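Local structure of cycloserine biosynthesis protein DcsG (Streptomyces lavendulae, 6JIL) at residues D247-R259 / V267-L279. The protein catalyses the ATP-dependent, magnesium-requiring cyclization of O-ureido-D-serine to the antibiotic D-cycloserine as a monomeric ATP-grasp ligase. Numbering follows the deposited sequence.
Sequences DLPLVCGRVDLVR and VLEMELCEPSLNL. With MG (magnesium ion), chain I; MG (magnesium ion), chain H; ADP (adenosine-5'-diphosphate), chain G.
Arg-254 lays its guanidinium beside the carboxylate of Glu-271, the two side chains pointing the same way with their planes 88° apart. NH2 therefore meets Glu-271 OE2 from above the carboxylate plane, at 2.7 Å, while NH1 makes a weak, longer bond to OE1. NH1 also reaches Ser-276 O at 2.7 Å, lying in the carbonyl plane on a lone pair. The extended start of the arginine chain, with CG anti to the backbone N, and a bend at chi3 (76°) bring the group between these partners. Asp-256 shares Arg-254 NH2: its OD2 accepts with the syn lone pair, at 2.9 Å, somewhat tilted from the guanidinium plane. The three residues form a salt-bridge network that should hold the guanidinium against rotation.

The backbones carrying them are a beta hairpin at the edge of the five-stranded antiparallel sheet in the ATP-grasp region, with 265-271 outermost, their short segments 169° apart. Arg-254 and Glu-271 are a hydrogen-bonded pair, bonded N to O both ways, and Leu-268 N donates to Asp-256 O at 2.7 Å, nearly straight. Asp-256, Glu-269 and Glu-271 share a face with Arg-254, and this face carries the metals. Glu-269 OE2 bridges both magnesium ions, whereas Glu-271 OE2 binds one of them at 2.2 Å; that oxygen thus serves metal and arginine together. ADP phosphate oxygens join both metal sites. Arg-254 and Glu-271 are inferred active-site residues, as is Arg-220, which hydrogen-bonds Ser-276 OG and Asn-278 OD1.

Across the sheet, Val-255 CG2 touches the selenomethionine Met-270 CE at 3.4 Å, and farther along, Leu-272 sets CD2 on Gly-253 CA at 3.9 Å and both its methyls against Leu-250 CD1.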
loop_
_atom_site.group_PDB
_atom_site.type_symbol
_atom_site.label_atom_id
_atom_site.label_comp_id
_atom_site.label_asym_id
_atom_site.label_seq_id
_atom_site.Cartn_x
_atom_site.Cartn_y
_atom_site.Cartn_z
ATOM N N ASP A 247 16.083 9.137 -8.242
ATOM C CA ASP A 247 17.144 8.925 -9.221
ATOM C C ASP A 247 17.057 7.537 -9.829
ATOM O O ASP A 247 17.481 7.312 -10.963
ATOM C CB ASP A 247 18.524 9.076 -8.559
ATOM C CG ASP A 247 18.742 10.455 -7.947
ATOM O OD1 ASP A 247 18.533 11.465 -8.659
ATOM O OD2 ASP A 247 19.134 10.524 -6.757
ATOM N N LEU A 248 16.510 6.605 -9.058
ATOM C CA LEU A 248 16.380 5.222 -9.488
ATOM C C LEU A 248 14.927 4.776 -9.460
ATOM O O LEU A 248 14.087 5.403 -8.819
ATOM C CB LEU A 248 17.194 4.324 -8.556
ATOM C CG LEU A 248 18.714 4.495 -8.532
ATOM C CD1 LEU A 248 19.305 3.727 -7.360
ATOM C CD2 LEU A 248 19.303 4.001 -9.854
ATOM N N PRO A 249 14.608 3.682 -10.163
ATOM C CA PRO A 249 13.227 3.197 -10.165
ATOM C C PRO A 249 12.945 2.666 -8.760
ATOM O O PRO A 249 13.847 2.582 -7.925
ATOM C CB PRO A 249 13.253 2.058 -11.185
ATOM C CG PRO A 249 14.473 2.351 -12.028
ATOM C CD PRO A 249 15.459 2.850 -11.028
ATOM N N LEU A 250 11.703 2.316 -8.482
ATOM C CA LEU A 250 11.407 1.768 -7.175
ATOM C C LEU A 250 11.891 0.316 -7.201
ATOM O O LEU A 250 11.593 -0.426 -8.136
ATOM C CB LEU A 250 9.905 1.857 -6.908
ATOM C CG LEU A 250 9.458 3.309 -6.721
ATOM C CD1 LEU A 250 8.049 3.495 -7.241
ATOM C CD2 LEU A 250 9.571 3.686 -5.248
ATOM N N VAL A 251 12.670 -0.078 -6.198
ATOM C CA VAL A 251 13.177 -1.445 -6.144
ATOM C C VAL A 251 12.001 -2.391 -6.326
ATOM O O VAL A 251 12.083 -3.378 -7.056
ATOM C CB VAL A 251 13.868 -1.759 -4.789
ATOM C CG1 VAL A 251 15.109 -0.920 -4.635
ATOM C CG2 VAL A 251 12.911 -1.487 -3.635
ATOM N N CYS A 252 10.899 -2.075 -5.657
ATOM C CA CYS A 252 9.704 -2.893 -5.751
ATOM C C CYS A 252 8.499 -2.032 -5.438
ATOM O O CYS A 252 8.622 -0.975 -4.816
ATOM C CB CYS A 252 9.762 -4.059 -4.759
ATOM S SG CYS A 252 9.530 -3.574 -3.041
ATOM N N GLY A 253 7.335 -2.492 -5.877
ATOM C CA GLY A 253 6.116 -1.758 -5.624
ATOM C C GLY A 253 4.945 -2.584 -6.088
ATOM O O GLY A 253 5.101 -3.494 -6.891
ATOM N N ARG A 254 3.769 -2.282 -5.563
ATOM C CA ARG A 254 2.573 -2.992 -5.956
ATOM C C ARG A 254 1.530 -1.931 -6.249
ATOM O O ARG A 254 1.351 -0.995 -5.467
ATOM C CB ARG A 254 2.080 -3.909 -4.832
ATOM C CG ARG A 254 1.115 -4.988 -5.323
ATOM C CD ARG A 254 0.511 -5.826 -4.188
ATOM N NE ARG A 254 -0.526 -5.102 -3.467
ATOM C CZ ARG A 254 -0.404 -4.661 -2.218
ATOM N NH1 ARG A 254 0.716 -4.876 -1.541
ATOM N NH2 ARG A 254 -1.401 -3.993 -1.651
ATOM N N VAL A 255 0.858 -2.071 -7.383
ATOM C CA VAL A 255 -0.172 -1.132 -7.779
ATOM C C VAL A 255 -1.464 -1.914 -7.879
ATOM O O VAL A 255 -1.559 -2.853 -8.669
ATOM C CB VAL A 255 0.153 -0.509 -9.142
ATOM C CG1 VAL A 255 -0.891 0.528 -9.504
ATOM C CG2 VAL A 255 1.537 0.116 -9.100
ATOM N N ASP A 256 -2.454 -1.544 -7.067
ATOM C CA ASP A 256 -3.735 -2.239 -7.081
ATOM C C ASP A 256 -4.747 -1.509 -7.967
ATOM O O ASP A 256 -5.007 -0.312 -7.794
ATOM C CB ASP A 256 -4.260 -2.398 -5.653
ATOM C CG ASP A 256 -3.227 -3.042 -4.724
ATOM O OD1 ASP A 256 -2.464 -3.930 -5.178
ATOM O OD2 ASP A 256 -3.181 -2.664 -3.534
ATOM N N LEU A 257 -5.310 -2.250 -8.918
ATOM C CA LEU A 257 -6.266 -1.708 -9.880
ATOM C C LEU A 257 -7.671 -2.257 -9.768
ATOM O O LEU A 257 -7.867 -3.413 -9.410
ATOM C CB LEU A 257 -5.775 -1.989 -11.300
ATOM C CG LEU A 257 -4.706 -1.105 -11.935
ATOM C CD1 LEU A 257 -3.744 -0.596 -10.894
ATOM C CD2 LEU A 257 -3.998 -1.909 -13.021
ATOM N N VAL A 258 -8.646 -1.413 -10.093
ATOM C CA VAL A 258 -10.049 -1.804 -10.099
ATOM C C VAL A 258 -10.633 -1.367 -11.436
ATOM O O VAL A 258 -10.097 -0.472 -12.088
ATOM C CB VAL A 258 -10.850 -1.165 -8.930
ATOM C CG1 VAL A 258 -10.372 -1.743 -7.605
ATOM C CG2 VAL A 258 -10.706 0.351 -8.942
ATOM N N ARG A 259 -11.723 -2.008 -11.848
ATOM C CA ARG A 259 -12.369 -1.707 -13.125
ATOM C C ARG A 259 -13.443 -0.636 -13.006
ATOM O O ARG A 259 -14.381 -0.776 -12.230
ATOM C CB ARG A 259 -13.007 -2.978 -13.708
ATOM C CG ARG A 259 -12.070 -4.178 -13.791
ATOM C CD ARG A 259 -12.774 -5.457 -14.278
ATOM N NE ARG A 259 -13.078 -5.451 -15.710
ATOM C CZ ARG A 259 -14.172 -4.923 -16.252
ATOM N NH1 ARG A 259 -15.093 -4.349 -15.490
ATOM N NH2 ARG A 259 -14.343 -4.965 -17.565
ATOM N N VAL A 267 -6.287 3.123 -10.387
ATOM C CA VAL A 267 -5.598 2.802 -9.157
ATOM C C VAL A 267 -6.518 2.866 -7.945
ATOM O O VAL A 267 -7.271 3.823 -7.778
ATOM C CB VAL A 267 -4.414 3.759 -8.937
ATOM C CG1 VAL A 267 -3.711 3.433 -7.630
ATOM C CG2 VAL A 267 -3.447 3.661 -10.110
ATOM N N LEU A 268 -6.457 1.823 -7.117
ATOM C CA LEU A 268 -7.237 1.722 -5.888
ATOM C C LEU A 268 -6.281 2.253 -4.834
ATOM O O LEU A 268 -6.585 3.191 -4.108
ATOM C CB LEU A 268 -7.547 0.256 -5.579
ATOM C CG LEU A 268 -8.555 -0.159 -4.497
ATOM C CD1 LEU A 268 -8.213 -1.581 -4.061
ATOM C CD2 LEU A 268 -8.531 0.767 -3.313
ATOM N N GLU A 269 -5.120 1.612 -4.753
ATOM C CA GLU A 269 -4.073 2.005 -3.828
ATOM C C GLU A 269 -2.751 1.496 -4.387
ATOM O O GLU A 269 -2.725 0.647 -5.281
ATOM C CB GLU A 269 -4.314 1.432 -2.427
ATOM C CG GLU A 269 -3.998 -0.044 -2.262
ATOM C CD GLU A 269 -3.588 -0.376 -0.838
ATOM O OE1 GLU A 269 -2.707 0.328 -0.307
ATOM O OE2 GLU A 269 -4.135 -1.335 -0.257
HETATM N N MSE A 270 -1.657 2.023 -3.857
HETATM C CA MSE A 270 -0.324 1.659 -4.309
HETATM C C MSE A 270 0.603 1.575 -3.104
HETATM O O MSE A 270 0.570 2.441 -2.236
HETATM C CB MSE A 270 0.166 2.717 -5.299
HETATM C CG MSE A 270 1.651 2.730 -5.560
HETATM SE SE MSE A 270 2.141 4.176 -6.772
HETATM C CE MSE A 270 2.830 3.110 -8.217
ATOM N N GLU A 271 1.414 0.522 -3.042
ATOM C CA GLU A 271 2.345 0.332 -1.926
ATOM C C GLU A 271 3.800 0.279 -2.376
ATOM O O GLU A 271 4.222 -0.643 -3.083
ATOM C CB GLU A 271 1.973 -0.933 -1.145
ATOM C CG GLU A 271 0.755 -0.732 -0.253
ATOM C CD GLU A 271 0.239 -2.022 0.340
ATOM O OE1 GLU A 271 1.047 -2.819 0.856
ATOM O OE2 GLU A 271 -0.981 -2.239 0.294
ATOM N N LEU A 272 4.568 1.268 -1.935
ATOM C CA LEU A 272 5.967 1.377 -2.313
ATOM C C LEU A 272 6.950 1.238 -1.165
ATOM O O LEU A 272 8.145 1.031 -1.387
ATOM C CB LEU A 272 6.184 2.723 -2.995
ATOM C CG LEU A 272 5.110 3.027 -4.037
ATOM C CD1 LEU A 272 5.356 4.389 -4.635
ATOM C CD2 LEU A 272 5.115 1.943 -5.111
ATOM N N CYS A 273 6.452 1.354 0.059
ATOM C CA CYS A 273 7.310 1.270 1.231
ATOM C C CYS A 273 7.472 -0.142 1.760
ATOM O O CYS A 273 8.574 -0.678 1.742
ATOM C CB CYS A 273 6.771 2.165 2.339
ATOM S SG CYS A 273 7.794 2.157 3.810
ATOM N N GLU A 274 6.377 -0.728 2.239
ATOM C CA GLU A 274 6.388 -2.088 2.776
ATOM C C GLU A 274 5.220 -2.901 2.203
ATOM O O GLU A 274 4.316 -3.311 2.927
ATOM C CB GLU A 274 6.296 -2.042 4.303
ATOM C CG GLU A 274 5.411 -0.935 4.852
ATOM C CD GLU A 274 4.029 -0.914 4.227
ATOM O OE1 GLU A 274 3.917 -0.564 3.030
ATOM O OE2 GLU A 274 3.052 -1.253 4.928
ATOM N N PRO A 275 5.236 -3.155 0.889
ATOM C CA PRO A 275 4.169 -3.911 0.235
ATOM C C PRO A 275 4.219 -5.419 0.333
ATOM O O PRO A 275 5.291 -6.033 0.399
ATOM C CB PRO A 275 4.317 -3.496 -1.210
ATOM C CG PRO A 275 5.824 -3.482 -1.350
ATOM C CD PRO A 275 6.234 -2.714 -0.108
ATOM N N SER A 276 3.038 -6.015 0.348
ATOM C CA SER A 276 2.951 -7.455 0.293
ATOM C C SER A 276 3.188 -7.552 -1.214
ATOM O O SER A 276 2.555 -6.827 -1.993
ATOM C CB SER A 276 1.546 -7.927 0.641
ATOM O OG SER A 276 1.275 -9.195 0.067
ATOM N N LEU A 277 4.105 -8.411 -1.630
ATOM C CA LEU A 277 4.425 -8.530 -3.052
ATOM C C LEU A 277 3.865 -9.757 -3.772
ATOM O O LEU A 277 3.897 -9.810 -4.998
ATOM C CB LEU A 277 5.945 -8.466 -3.219
ATOM C CG LEU A 277 6.553 -7.133 -2.774
ATOM C CD1 LEU A 277 8.045 -7.283 -2.527
ATOM C CD2 LEU A 277 6.294 -6.080 -3.842
ATOM N N ASN A 278 3.359 -10.731 -3.019
ATOM C CA ASN A 278 2.800 -11.961 -3.592
ATOM C C ASN A 278 3.863 -12.775 -4.325
ATOM O O ASN A 278 3.597 -13.370 -5.375
ATOM C CB ASN A 278 1.648 -11.639 -4.556
ATOM C CG ASN A 278 0.491 -10.943 -3.870
ATOM O OD1 ASN A 278 -0.007 -11.412 -2.854
ATOM N ND2 ASN A 278 0.058 -9.821 -4.425
ATOM N N LEU A 279 5.067 -12.805 -3.763
ATOM C CA LEU A 279 6.180 -13.536 -4.361
ATOM C C LEU A 279 5.874 -15.005 -4.628
ATOM O O LEU A 279 6.300 -15.555 -5.644
ATOM C CB LEU A 279 7.415 -13.441 -3.458
ATOM C CG LEU A 279 7.946 -12.037 -3.157
ATOM C CD1 LEU A 279 9.193 -12.136 -2.280
ATOM C CD2 LEU A 279 8.255 -11.311 -4.461
HETATM MG MG MG I . -2.610 -1.229 1.414
HETATM MG MG MG H . -5.452 -3.129 -0.547
HETATM P PB ADP G . -5.910 -1.028 2.481
HETATM O O1B ADP G . -5.930 -2.411 1.650
HETATM O O2B ADP G . -4.524 -0.394 2.392
HETATM O O3B ADP G . -6.241 -1.335 3.958
HETATM P PA ADP G . -7.703 -0.376 0.500
HETATM O O1A ADP G . -7.802 0.809 -0.350
HETATM O O2A ADP G . -6.872 -1.475 -0.293
HETATM O O3A ADP G . -6.987 0.058 1.902
HETATM O "O5'" ADP G . -9.193 -0.881 0.833
HETATM C "C5'" ADP G . -9.146 -2.219 1.330
HETATM C "C4'" ADP G . -10.195 -3.054 0.584
HETATM O "O4'" ADP G . -11.484 -2.404 0.650
HETATM C "C3'" ADP G . -9.837 -3.195 -0.891
HETATM O "O3'" ADP G . -9.022 -4.337 -1.130
HETATM C "C2'" ADP G . -11.205 -3.277 -1.572
HETATM O "O2'" ADP G . -11.673 -4.627 -1.660
HETATM C "C1'" ADP G . -12.104 -2.398 -0.673
HETATM N N9 ADP G . -12.226 -1.013 -1.209
HETATM C C8 ADP G . -11.637 0.124 -0.711
HETATM N N7 ADP G . -12.005 1.168 -1.394
HETATM C C5 ADP G . -12.849 0.786 -2.374
HETATM C C6 ADP G . -13.717 1.476 -3.263
HETATM N N6 ADP G . -13.648 2.856 -3.391
HETATM N N1 ADP G . -14.620 0.766 -3.965
HETATM C C2 ADP G . -14.723 -0.559 -3.844
HETATM N N3 ADP G . -13.937 -1.247 -3.019
HETATM C C4 ADP G . -13.000 -0.629 -2.275
HETATM O O HOH W 1 10.285 0.025 -3.035
HETATM O O HOH W 2 -6.934 -4.826 0.372
HETATM O O HOH W 3 -5.186 -3.523 -2.822
HETATM O O HOH W 4 -1.688 0.242 2.918
#